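Long-range contact in tubulin-binding cofactor A (Leishmania major, PDB 4CQI), which probably acts early in tubulin folding, capturing beta-tubulin and stabilizing it in a quasi-native conformation: residues 27-32 and 94-99. Numbering follows the deposited sequence.
Sequences TLRIKV and DLSDYL
Residues 27-32, near the start of helix 23-62, and residues 94-99, near the end of helix 67-100, are both alpha-helical and run antiparallel, at 160° between their N-to-C directions (signed crossing angle -160°). Their axes approach to 10.1 Å, with Lys31 CA and Leu95 CA nearest in register at 6.1 Å; 402 Å² is buried between them, both sides summed.

The apolar part of the interface is built on leucines. Leu28 and Leu95 share the t,p rotamer, which carries their ends toward the opposing helix, so that Leu28 CD1 meets Leu95 CD1 at 3.2 Å, a tight contact. The same Leu28 CD1 lies 3.8 Å from Leu99 CD2, while Val32 CG2 packs on Leu95 CD2 at 4.0 Å. Beyond these residues, helix 109-125 closes the layer, with Ala115 against Val32, Leu112 against Leu99 and Met119 against both Leu95 and Leu99.

Aromatic packing follows on the flank. Tyr98, with chi1 t, reaches across so that Thr27 CG2 sits over its ring face in a CH-pi contact, 3.8 Å from the centroid. Leu28 CB touches Tyr98 CE2 at 4.3 Å, and the aliphatic part of Lys31 passes the ring obliquely, CE to Tyr98 CG at 3.8 Å. Thr27 OG1 is hydrogen-bonded to Pro23 O.

One charged link borders this packing: Lys31, extended through chi2 and chi3 (m,t,t,m), brings NZ to Asp94 OD2 at 2.6 Å in a hydrogen-bonded salt bridge.

The antiparallel pairing of helices 23-62 and 67-100, with helix 109-125 packed against both, is the three-helix bundle of the TBCA family.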
loop_
_atom_site.group_PDB
_atom_site.type_symbol
_atom_site.label_atom_id
_atom_site.label_comp_id
_atom_site.label_asym_id
_atom_site.label_seq_id
_atom_site.Cartn_x
_atom_site.Cartn_y
_atom_site.Cartn_z
ATOM N N THR A 27 -0.966 -18.115 8.890
ATOM C CA THR A 27 -1.660 -17.455 7.764
ATOM C C THR A 27 -1.998 -16.008 8.124
ATOM O O THR A 27 -1.773 -15.076 7.306
ATOM C CB THR A 27 -2.897 -18.268 7.368
ATOM O OG1 THR A 27 -2.436 -19.527 6.835
ATOM C CG2 THR A 27 -3.734 -17.552 6.337
ATOM N N LEU A 28 -2.527 -15.803 9.323
ATOM C CA LEU A 28 -2.838 -14.439 9.781
ATOM C C LEU A 28 -1.615 -13.522 9.729
ATOM O O LEU A 28 -1.694 -12.374 9.270
ATOM C CB LEU A 28 -3.458 -14.439 11.168
ATOM C CG LEU A 28 -3.976 -13.132 11.750
ATOM C CD1 LEU A 28 -4.943 -12.421 10.794
ATOM C CD2 LEU A 28 -4.644 -13.353 13.126
ATOM N N ARG A 29 -0.489 -14.035 10.221
ATOM C CA ARG A 29 0.780 -13.302 10.201
ATOM C C ARG A 29 1.188 -12.902 8.785
ATOM O O ARG A 29 1.557 -11.742 8.545
ATOM C CB ARG A 29 1.863 -14.175 10.885
ATOM C CG ARG A 29 3.134 -13.477 11.314
ATOM C CD ARG A 29 3.994 -14.427 12.171
ATOM N NE ARG A 29 3.523 -14.515 13.567
ATOM C CZ ARG A 29 3.061 -15.608 14.186
ATOM N NH1 ARG A 29 2.985 -16.787 13.558
ATOM N NH2 ARG A 29 2.674 -15.531 15.458
ATOM N N ILE A 30 1.118 -13.845 7.836
ATOM C CA ILE A 30 1.451 -13.581 6.449
ATOM C C ILE A 30 0.547 -12.498 5.879
ATOM O O ILE A 30 1.022 -11.591 5.183
ATOM C CB ILE A 30 1.327 -14.849 5.579
ATOM C CG1 ILE A 30 2.426 -15.866 5.931
ATOM C CG2 ILE A 30 1.378 -14.507 4.085
ATOM C CD1 ILE A 30 2.052 -17.287 5.514
ATOM N N LYS A 31 -0.741 -12.603 6.153
ATOM C CA LYS A 31 -1.689 -11.600 5.634
ATOM C C LYS A 31 -1.437 -10.201 6.238
ATOM O O LYS A 31 -1.493 -9.204 5.519
ATOM C CB LYS A 31 -3.130 -12.043 5.819
ATOM C CG LYS A 31 -3.524 -13.305 5.051
ATOM C CD LYS A 31 -5.029 -13.585 5.214
ATOM C CE LYS A 31 -5.414 -14.869 4.452
ATOM N NZ LYS A 31 -5.244 -14.767 2.975
ATOM N N VAL A 32 -1.110 -10.140 7.535
ATOM C CA VAL A 32 -0.814 -8.868 8.195
ATOM C C VAL A 32 0.443 -8.270 7.580
ATOM O O VAL A 32 0.473 -7.064 7.285
ATOM C CB VAL A 32 -0.695 -9.029 9.733
ATOM C CG1 VAL A 32 -0.083 -7.779 10.386
ATOM C CG2 VAL A 32 -2.078 -9.340 10.307
ATOM N N ASP A 94 -9.307 -9.144 2.350
ATOM C CA ASP A 94 -8.810 -10.485 2.513
ATOM C C ASP A 94 -8.552 -10.816 3.993
ATOM O O ASP A 94 -8.953 -11.898 4.492
ATOM C CB ASP A 94 -7.543 -10.672 1.697
ATOM C CG ASP A 94 -7.063 -12.106 1.693
ATOM O OD1 ASP A 94 -7.825 -12.989 1.205
ATOM O OD2 ASP A 94 -5.918 -12.360 2.100
ATOM N N LEU A 95 -7.926 -9.876 4.700
ATOM C CA LEU A 95 -7.610 -10.049 6.109
ATOM C C LEU A 95 -8.860 -10.056 6.907
ATOM O O LEU A 95 -9.075 -10.923 7.766
ATOM C CB LEU A 95 -6.624 -8.944 6.587
ATOM C CG LEU A 95 -6.155 -8.925 8.032
ATOM C CD1 LEU A 95 -5.568 -10.269 8.504
ATOM C CD2 LEU A 95 -5.168 -7.768 8.270
ATOM N N SER A 96 -9.736 -9.097 6.646
ATOM C CA SER A 96 -11.005 -9.023 7.314
ATOM C C SER A 96 -11.879 -10.291 7.153
ATOM O O SER A 96 -12.482 -10.786 8.135
ATOM C CB SER A 96 -11.787 -7.810 6.783
ATOM O OG SER A 96 -13.032 -7.701 7.454
ATOM N N ASP A 97 -11.946 -10.801 5.935
ATOM C CA ASP A 97 -12.618 -12.089 5.660
ATOM C C ASP A 97 -11.975 -13.221 6.468
ATOM O O ASP A 97 -12.684 -14.012 7.048
ATOM C CB ASP A 97 -12.544 -12.445 4.176
ATOM C CG ASP A 97 -13.523 -11.625 3.310
ATOM O OD1 ASP A 97 -14.321 -10.823 3.843
ATOM O OD2 ASP A 97 -13.444 -11.784 2.074
ATOM N N TYR A 98 -10.646 -13.311 6.480
ATOM C CA TYR A 98 -9.937 -14.383 7.194
ATOM C C TYR A 98 -10.251 -14.351 8.683
ATOM O O TYR A 98 -10.451 -15.408 9.312
ATOM C CB TYR A 98 -8.419 -14.306 6.993
ATOM C CG TYR A 98 -7.713 -15.575 7.431
ATOM C CD1 TYR A 98 -7.884 -16.748 6.730
ATOM C CD2 TYR A 98 -6.905 -15.608 8.572
ATOM C CE1 TYR A 98 -7.296 -17.914 7.118
ATOM C CE2 TYR A 98 -6.300 -16.770 8.968
ATOM C CZ TYR A 98 -6.505 -17.939 8.245
ATOM O OH TYR A 98 -5.902 -19.126 8.619
ATOM N N LEU A 99 -10.286 -13.145 9.239
ATOM C CA LEU A 99 -10.616 -12.955 10.649
ATOM C C LEU A 99 -12.030 -13.401 10.994
ATOM O O LEU A 99 -12.296 -13.736 12.149
ATOM C CB LEU A 99 -10.376 -11.517 11.112
ATOM C CG LEU A 99 -8.901 -11.098 11.220
ATOM C CD1 LEU A 99 -8.798 -9.586 11.327
ATOM C CD2 LEU A 99 -8.227 -11.723 12.469
#